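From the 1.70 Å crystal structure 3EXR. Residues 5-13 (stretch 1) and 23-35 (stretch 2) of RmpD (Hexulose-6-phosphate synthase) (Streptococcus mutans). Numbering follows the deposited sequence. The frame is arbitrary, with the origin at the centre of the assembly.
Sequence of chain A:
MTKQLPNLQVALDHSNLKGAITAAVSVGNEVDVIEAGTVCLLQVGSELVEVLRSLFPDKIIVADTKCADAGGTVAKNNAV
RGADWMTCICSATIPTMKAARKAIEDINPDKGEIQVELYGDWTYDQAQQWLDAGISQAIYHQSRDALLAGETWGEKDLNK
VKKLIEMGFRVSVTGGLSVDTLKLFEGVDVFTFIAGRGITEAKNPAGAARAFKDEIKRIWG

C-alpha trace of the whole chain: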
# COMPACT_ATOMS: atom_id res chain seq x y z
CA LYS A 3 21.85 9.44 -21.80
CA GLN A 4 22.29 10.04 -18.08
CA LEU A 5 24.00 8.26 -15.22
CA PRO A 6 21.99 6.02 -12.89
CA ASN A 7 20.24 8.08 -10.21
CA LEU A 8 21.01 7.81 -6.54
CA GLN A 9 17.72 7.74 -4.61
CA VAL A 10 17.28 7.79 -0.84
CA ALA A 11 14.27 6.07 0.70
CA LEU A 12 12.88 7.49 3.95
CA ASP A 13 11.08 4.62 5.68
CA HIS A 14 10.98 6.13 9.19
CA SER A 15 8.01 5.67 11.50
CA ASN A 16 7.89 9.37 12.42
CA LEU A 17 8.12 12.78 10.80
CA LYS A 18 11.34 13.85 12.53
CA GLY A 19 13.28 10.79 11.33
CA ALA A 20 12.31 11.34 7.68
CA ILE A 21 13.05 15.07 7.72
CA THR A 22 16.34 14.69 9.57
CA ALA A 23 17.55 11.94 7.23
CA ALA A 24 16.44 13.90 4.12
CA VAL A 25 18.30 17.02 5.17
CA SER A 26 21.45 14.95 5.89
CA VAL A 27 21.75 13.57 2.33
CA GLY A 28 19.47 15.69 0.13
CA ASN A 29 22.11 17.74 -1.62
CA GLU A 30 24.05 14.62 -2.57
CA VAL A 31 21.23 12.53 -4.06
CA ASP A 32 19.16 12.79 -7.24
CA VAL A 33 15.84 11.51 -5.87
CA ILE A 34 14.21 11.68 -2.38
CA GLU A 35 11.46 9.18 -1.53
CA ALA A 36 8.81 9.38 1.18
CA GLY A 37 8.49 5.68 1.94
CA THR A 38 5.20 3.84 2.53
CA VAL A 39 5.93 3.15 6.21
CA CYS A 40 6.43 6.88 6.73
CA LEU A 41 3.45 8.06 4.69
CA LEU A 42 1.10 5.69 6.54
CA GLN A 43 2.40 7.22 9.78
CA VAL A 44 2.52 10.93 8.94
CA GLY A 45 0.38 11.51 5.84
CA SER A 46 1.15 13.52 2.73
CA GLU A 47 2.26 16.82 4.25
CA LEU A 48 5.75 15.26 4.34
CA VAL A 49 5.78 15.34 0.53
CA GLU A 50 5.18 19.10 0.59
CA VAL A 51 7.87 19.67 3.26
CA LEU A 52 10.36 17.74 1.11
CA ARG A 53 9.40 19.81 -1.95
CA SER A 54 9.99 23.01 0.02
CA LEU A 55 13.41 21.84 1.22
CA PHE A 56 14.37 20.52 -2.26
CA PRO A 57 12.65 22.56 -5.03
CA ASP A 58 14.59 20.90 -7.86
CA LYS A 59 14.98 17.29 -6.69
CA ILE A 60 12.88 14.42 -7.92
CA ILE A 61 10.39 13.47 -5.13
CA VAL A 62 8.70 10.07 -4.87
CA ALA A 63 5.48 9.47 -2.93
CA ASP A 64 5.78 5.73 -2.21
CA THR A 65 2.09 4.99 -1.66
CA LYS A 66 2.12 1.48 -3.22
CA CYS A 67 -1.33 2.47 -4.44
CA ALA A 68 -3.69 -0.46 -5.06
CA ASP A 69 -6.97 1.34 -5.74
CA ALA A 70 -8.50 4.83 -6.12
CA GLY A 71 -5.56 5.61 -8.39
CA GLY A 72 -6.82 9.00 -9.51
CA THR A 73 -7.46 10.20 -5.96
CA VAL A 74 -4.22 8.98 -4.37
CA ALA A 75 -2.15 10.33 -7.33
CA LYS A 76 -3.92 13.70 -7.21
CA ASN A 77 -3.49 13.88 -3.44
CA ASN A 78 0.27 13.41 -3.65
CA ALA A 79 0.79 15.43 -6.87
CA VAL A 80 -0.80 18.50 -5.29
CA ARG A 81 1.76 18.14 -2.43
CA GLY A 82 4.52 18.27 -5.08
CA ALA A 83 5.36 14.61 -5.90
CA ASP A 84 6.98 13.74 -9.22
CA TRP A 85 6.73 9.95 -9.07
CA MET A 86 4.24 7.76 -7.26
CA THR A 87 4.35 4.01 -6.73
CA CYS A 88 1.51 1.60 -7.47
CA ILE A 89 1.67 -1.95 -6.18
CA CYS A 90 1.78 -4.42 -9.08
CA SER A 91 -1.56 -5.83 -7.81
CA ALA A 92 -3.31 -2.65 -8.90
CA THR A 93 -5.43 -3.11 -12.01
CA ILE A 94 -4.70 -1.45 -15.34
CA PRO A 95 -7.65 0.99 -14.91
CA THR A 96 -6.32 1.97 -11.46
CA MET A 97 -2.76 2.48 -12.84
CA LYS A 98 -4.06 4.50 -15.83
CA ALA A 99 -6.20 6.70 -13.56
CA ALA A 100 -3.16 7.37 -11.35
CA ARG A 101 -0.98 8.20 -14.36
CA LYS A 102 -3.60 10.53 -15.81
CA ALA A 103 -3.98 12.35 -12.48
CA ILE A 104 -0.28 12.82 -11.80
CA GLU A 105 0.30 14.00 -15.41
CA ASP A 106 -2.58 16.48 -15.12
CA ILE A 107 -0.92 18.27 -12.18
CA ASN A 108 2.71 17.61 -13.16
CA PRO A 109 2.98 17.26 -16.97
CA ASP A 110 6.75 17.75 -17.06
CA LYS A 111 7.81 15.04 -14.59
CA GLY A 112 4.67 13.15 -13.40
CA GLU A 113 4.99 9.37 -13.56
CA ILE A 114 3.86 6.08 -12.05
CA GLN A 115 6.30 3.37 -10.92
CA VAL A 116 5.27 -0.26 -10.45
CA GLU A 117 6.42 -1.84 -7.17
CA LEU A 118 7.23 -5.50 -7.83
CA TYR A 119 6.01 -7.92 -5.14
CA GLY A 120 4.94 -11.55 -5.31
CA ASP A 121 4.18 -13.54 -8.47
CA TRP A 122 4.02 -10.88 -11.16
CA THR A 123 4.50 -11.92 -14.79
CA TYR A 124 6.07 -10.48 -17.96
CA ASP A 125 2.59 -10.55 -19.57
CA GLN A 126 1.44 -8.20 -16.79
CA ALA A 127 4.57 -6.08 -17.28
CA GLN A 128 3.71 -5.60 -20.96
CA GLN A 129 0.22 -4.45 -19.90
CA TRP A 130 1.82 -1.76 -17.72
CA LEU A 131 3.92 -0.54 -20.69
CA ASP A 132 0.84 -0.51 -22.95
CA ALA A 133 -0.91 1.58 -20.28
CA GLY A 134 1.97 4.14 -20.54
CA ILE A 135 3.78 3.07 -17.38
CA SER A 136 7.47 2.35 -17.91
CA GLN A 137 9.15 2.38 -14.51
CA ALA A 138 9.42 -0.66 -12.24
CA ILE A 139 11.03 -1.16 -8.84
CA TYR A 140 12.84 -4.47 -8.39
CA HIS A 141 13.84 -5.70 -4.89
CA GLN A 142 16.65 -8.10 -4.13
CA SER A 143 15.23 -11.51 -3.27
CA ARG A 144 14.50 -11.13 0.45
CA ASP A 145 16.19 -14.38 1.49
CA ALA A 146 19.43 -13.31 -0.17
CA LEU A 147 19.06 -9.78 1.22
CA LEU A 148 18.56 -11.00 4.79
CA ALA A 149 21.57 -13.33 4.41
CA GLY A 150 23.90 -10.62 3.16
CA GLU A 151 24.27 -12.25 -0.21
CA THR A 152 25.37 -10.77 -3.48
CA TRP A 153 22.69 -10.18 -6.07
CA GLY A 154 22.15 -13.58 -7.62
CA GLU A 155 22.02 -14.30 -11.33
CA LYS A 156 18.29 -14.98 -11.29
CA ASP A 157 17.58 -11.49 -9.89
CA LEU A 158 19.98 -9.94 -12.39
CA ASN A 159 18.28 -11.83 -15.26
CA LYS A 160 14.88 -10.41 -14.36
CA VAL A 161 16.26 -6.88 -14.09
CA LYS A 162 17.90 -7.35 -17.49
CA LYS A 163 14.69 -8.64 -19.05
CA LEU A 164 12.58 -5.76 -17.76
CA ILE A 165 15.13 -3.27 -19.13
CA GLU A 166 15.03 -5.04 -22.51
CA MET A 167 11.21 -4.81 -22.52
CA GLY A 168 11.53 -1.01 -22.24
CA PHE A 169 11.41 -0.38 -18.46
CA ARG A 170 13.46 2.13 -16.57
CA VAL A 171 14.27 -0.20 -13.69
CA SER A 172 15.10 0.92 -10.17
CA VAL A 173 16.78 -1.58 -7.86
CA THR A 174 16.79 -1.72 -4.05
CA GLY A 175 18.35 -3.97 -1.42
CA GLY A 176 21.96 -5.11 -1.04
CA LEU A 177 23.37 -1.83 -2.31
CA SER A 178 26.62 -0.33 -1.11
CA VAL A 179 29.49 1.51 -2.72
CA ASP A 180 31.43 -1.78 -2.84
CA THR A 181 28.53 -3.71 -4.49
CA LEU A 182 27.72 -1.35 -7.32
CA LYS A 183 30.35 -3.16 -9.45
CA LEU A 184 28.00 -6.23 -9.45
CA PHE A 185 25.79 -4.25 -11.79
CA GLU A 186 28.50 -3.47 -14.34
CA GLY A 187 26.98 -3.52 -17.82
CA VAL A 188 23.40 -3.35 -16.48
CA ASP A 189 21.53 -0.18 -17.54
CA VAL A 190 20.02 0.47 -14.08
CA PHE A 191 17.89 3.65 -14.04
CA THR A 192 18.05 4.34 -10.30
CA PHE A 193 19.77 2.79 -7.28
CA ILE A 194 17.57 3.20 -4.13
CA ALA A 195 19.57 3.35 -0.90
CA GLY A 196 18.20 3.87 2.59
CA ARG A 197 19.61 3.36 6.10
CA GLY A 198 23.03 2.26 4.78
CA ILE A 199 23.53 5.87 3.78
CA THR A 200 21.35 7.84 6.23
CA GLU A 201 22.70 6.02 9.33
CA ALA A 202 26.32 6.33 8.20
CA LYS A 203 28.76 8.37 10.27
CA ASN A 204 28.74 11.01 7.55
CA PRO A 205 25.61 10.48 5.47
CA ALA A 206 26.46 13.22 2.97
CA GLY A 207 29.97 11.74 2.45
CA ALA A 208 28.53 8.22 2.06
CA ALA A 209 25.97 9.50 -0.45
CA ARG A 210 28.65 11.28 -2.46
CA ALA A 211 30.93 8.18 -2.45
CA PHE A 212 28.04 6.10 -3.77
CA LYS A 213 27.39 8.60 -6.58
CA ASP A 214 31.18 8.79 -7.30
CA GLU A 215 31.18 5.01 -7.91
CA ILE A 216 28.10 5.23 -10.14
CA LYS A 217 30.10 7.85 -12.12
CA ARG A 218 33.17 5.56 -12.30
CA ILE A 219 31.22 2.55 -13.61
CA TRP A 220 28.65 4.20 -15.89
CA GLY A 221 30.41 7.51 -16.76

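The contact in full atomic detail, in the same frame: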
# COMPACT_ATOMS: atom_id res chain seq x y z
N LEU A 5 23.52 9.24 -16.17
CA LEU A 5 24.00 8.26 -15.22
C LEU A 5 22.83 7.68 -14.41
O LEU A 5 21.79 8.33 -14.26
CB LEU A 5 24.94 8.93 -14.24
CG LEU A 5 26.33 9.37 -14.71
CD1 LEU A 5 27.05 10.03 -13.55
CD2 LEU A 5 27.11 8.18 -15.21
N PRO A 6 23.00 6.47 -13.86
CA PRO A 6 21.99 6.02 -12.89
C PRO A 6 21.81 7.04 -11.77
O PRO A 6 22.80 7.62 -11.30
CB PRO A 6 22.57 4.73 -12.33
CG PRO A 6 23.49 4.21 -13.47
CD PRO A 6 24.07 5.48 -14.07
N ASN A 7 20.56 7.22 -11.33
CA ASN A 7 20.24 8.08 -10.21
C ASN A 7 20.63 7.41 -8.91
O ASN A 7 20.62 6.19 -8.80
CB ASN A 7 18.74 8.35 -10.16
CG ASN A 7 18.22 9.23 -11.28
OD1 ASN A 7 17.17 8.92 -11.87
ND2 ASN A 7 18.90 10.34 -11.56
N LEU A 8 20.98 8.22 -7.91
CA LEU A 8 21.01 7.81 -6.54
C LEU A 8 19.74 8.35 -5.87
O LEU A 8 19.50 9.55 -5.86
CB LEU A 8 22.23 8.39 -5.82
CG LEU A 8 22.23 8.15 -4.30
CD1 LEU A 8 22.04 6.68 -3.92
CD2 LEU A 8 23.47 8.69 -3.66
N GLN A 9 18.96 7.43 -5.32
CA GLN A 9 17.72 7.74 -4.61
C GLN A 9 17.87 7.33 -3.16
O GLN A 9 18.43 6.28 -2.87
CB GLN A 9 16.57 7.02 -5.27
CG GLN A 9 15.27 7.07 -4.54
CD GLN A 9 14.11 6.57 -5.41
OE1 GLN A 9 14.13 6.74 -6.61
NE2 GLN A 9 13.11 5.96 -4.80
N VAL A 10 17.35 8.16 -2.25
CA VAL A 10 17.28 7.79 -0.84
C VAL A 10 15.82 7.58 -0.42
O VAL A 10 14.97 8.44 -0.67
CB VAL A 10 17.94 8.84 0.11
CG1 VAL A 10 17.25 10.21 0.03
CG2 VAL A 10 17.93 8.36 1.54
N ALA A 11 15.56 6.41 0.14
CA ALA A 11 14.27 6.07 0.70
C ALA A 11 14.25 6.49 2.16
O ALA A 11 15.18 6.19 2.91
CB ALA A 11 14.04 4.55 0.60
N LEU A 12 13.16 7.14 2.56
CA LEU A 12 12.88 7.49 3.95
C LEU A 12 11.73 6.64 4.48
O LEU A 12 10.56 6.89 4.18
CB LEU A 12 12.56 8.98 4.09
CG LEU A 12 13.42 9.95 3.29
CD1 LEU A 12 12.71 11.27 3.16
CD2 LEU A 12 14.80 10.07 3.95
N ASP A 13 12.07 5.60 5.23
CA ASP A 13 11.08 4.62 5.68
C ASP A 13 10.81 4.70 7.18
O ASP A 13 10.32 3.74 7.78
CB ASP A 13 11.49 3.20 5.29
CG ASP A 13 11.70 3.02 3.77
OD1 ASP A 13 10.77 3.40 3.02
OD2 ASP A 13 12.76 2.50 3.30
N ALA A 23 16.77 12.74 8.19
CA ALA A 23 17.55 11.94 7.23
C ALA A 23 17.62 12.65 5.86
O ALA A 23 18.69 12.69 5.21
CB ALA A 23 16.97 10.55 7.07
N ALA A 24 16.50 13.19 5.40
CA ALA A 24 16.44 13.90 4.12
C ALA A 24 17.39 15.07 4.06
O ALA A 24 18.13 15.24 3.07
CB ALA A 24 15.04 14.39 3.83
N VAL A 25 17.40 15.87 5.11
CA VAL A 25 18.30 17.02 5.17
C VAL A 25 19.77 16.59 5.18
O VAL A 25 20.61 17.26 4.60
CB VAL A 25 17.95 17.94 6.37
CG1 VAL A 25 19.02 19.04 6.57
CG2 VAL A 25 16.59 18.58 6.15
N SER A 26 20.07 15.44 5.80
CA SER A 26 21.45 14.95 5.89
C SER A 26 22.07 14.57 4.56
O SER A 26 23.29 14.65 4.41
CB SER A 26 21.57 13.78 6.88
OG SER A 26 21.02 12.57 6.37
N VAL A 27 21.25 14.08 3.61
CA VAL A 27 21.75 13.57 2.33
C VAL A 27 21.21 14.27 1.08
O VAL A 27 21.72 14.05 -0.02
CB VAL A 27 21.50 12.04 2.15
CG1 VAL A 27 22.16 11.23 3.22
CG2 VAL A 27 20.04 11.69 2.03
N GLY A 28 20.21 15.12 1.25
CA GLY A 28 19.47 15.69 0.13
C GLY A 28 20.31 16.28 -0.98
O GLY A 28 20.07 16.02 -2.16
N ASN A 29 21.30 17.07 -0.62
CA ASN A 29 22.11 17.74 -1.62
C ASN A 29 22.95 16.78 -2.46
O ASN A 29 23.39 17.12 -3.57
CB ASN A 29 23.02 18.77 -0.95
CG ASN A 29 22.26 19.99 -0.48
OD1 ASN A 29 21.08 20.21 -0.83
ND2 ASN A 29 22.93 20.82 0.32
N GLU A 30 23.17 15.59 -1.94
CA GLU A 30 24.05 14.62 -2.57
C GLU A 30 23.34 13.58 -3.42
O GLU A 30 23.99 12.82 -4.14
CB GLU A 30 24.90 13.91 -1.52
CG GLU A 30 25.72 14.85 -0.65
CD GLU A 30 26.76 15.67 -1.42
OE1 GLU A 30 27.29 15.17 -2.44
OE2 GLU A 30 27.03 16.82 -0.99
N VAL A 31 22.01 13.53 -3.34
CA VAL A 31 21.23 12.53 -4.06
C VAL A 31 20.45 13.17 -5.18
O VAL A 31 20.31 14.40 -5.23
CB VAL A 31 20.27 11.72 -3.11
CG1 VAL A 31 21.08 11.15 -1.94
CG2 VAL A 31 19.12 12.57 -2.60
N ASP A 32 19.95 12.34 -6.09
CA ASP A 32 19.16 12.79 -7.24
C ASP A 32 17.66 12.72 -6.97
O ASP A 32 16.87 13.45 -7.58
CB ASP A 32 19.49 11.93 -8.45
CG ASP A 32 20.96 11.92 -8.75
OD1 ASP A 32 21.47 13.04 -8.97
OD2 ASP A 32 21.61 10.85 -8.74
N VAL A 33 17.27 11.77 -6.12
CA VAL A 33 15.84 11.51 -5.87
C VAL A 33 15.62 11.26 -4.36
O VAL A 33 16.39 10.53 -3.73
CB VAL A 33 15.35 10.24 -6.63
CG1 VAL A 33 13.86 10.06 -6.52
CG2 VAL A 33 15.81 10.22 -8.09
N ILE A 34 14.58 11.89 -3.79
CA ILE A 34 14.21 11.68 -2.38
C ILE A 34 12.82 11.07 -2.33
O ILE A 34 11.89 11.56 -2.95
CB ILE A 34 14.23 13.01 -1.58
CG1 ILE A 34 15.61 13.64 -1.65
CG2 ILE A 34 13.87 12.75 -0.12
CD1 ILE A 34 15.66 15.04 -1.24
N GLU A 35 12.69 9.99 -1.56
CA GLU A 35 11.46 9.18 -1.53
C GLU A 35 10.86 9.15 -0.12
O GLU A 35 11.52 8.76 0.84
CB GLU A 35 11.74 7.75 -1.99
CG GLU A 35 10.57 6.79 -1.78
CD GLU A 35 10.84 5.41 -2.35
OE1 GLU A 35 12.02 4.97 -2.38
OE2 GLU A 35 9.87 4.75 -2.81

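The contact joins two neighbouring parallel strands, 7-12 and 33-35, whose axes approach to 4.7 Å and whose directions differ by 19°, and it packs the first strand against the helix that precedes the second, the strand and helix axes coming within 9.6 Å and running nearly antiparallel (162°).

Backbone hydrogen bonds set the register, pairing Q9 with V33, V10 with I34 and A11 with E35. In a parallel pair, a residue whose N-H and C=O face the neighbour strand bonds through them to the residues just before and just after its partner. V10, paired with I34, does exactly this: its N donates to V33 O at 3.0 Å, and its O accepts from E35 N at 2.9 Å. The ladder continues toward the C-terminal end with L12 N to E35 O at 2.9 Å. At its N-terminal end L8 O accepts two bonds, from V33 N at 3.2 Å and from D32 N at 2.8 Å, so one carbonyl gathers the chain as it enters the second strand. Between these rungs Q9 CA lies 3.2 Å from V33 O, a CA-H...O contact that supplements the N-H bonds.

Side chains add two more hydrogen bonds: one from D32 to the backbone of L8, one between Q9 and E35. D32, just before the strand, points its CA-to-CB bond toward stretch 1, and its OD2 accepts from L8 N at 2.8 Å with a nearly linear angle of 173°. With D32 N bonded to L8 O, the residue grips both backbone polar groups of L8. A short acidic side chain suits this place, because its carboxylate can stand in for a strand carbonyl where the ladder runs out. Further along, Q9 and E35 lie on the same face of the sheet, and Q9 NE2 donates to E35 OE1 at 2.8 Å. Both chains are extended, with chi1 and chi2 in t, and the amide supplies a donor for the buried carboxylate. A11, also on this face, has a small methyl, its CB 3.6 Å from E35 OE1.

Apolar packing dominates on the face that carries V10 and I34. V10 CG1 is a meeting point, 3.7 Å from V27 CG2, 4.0 Å from V31 CG2 and 4.2 Å from I34 CG1; a branched valine fits both an extended strand and this close-packed layer. L12 reaches the helix: its CD2 lies 3.8 Å from A23 CB and its CD1 4.0 Å from A24 CB, while CD1 also sits 3.8 Å from I34 CG2. Leucine has the length to bridge to the helix; the alanines present only methyls, and L12 lies directly against them. L8 completes the packing, with CD2 3.8 Å from V31 CG1.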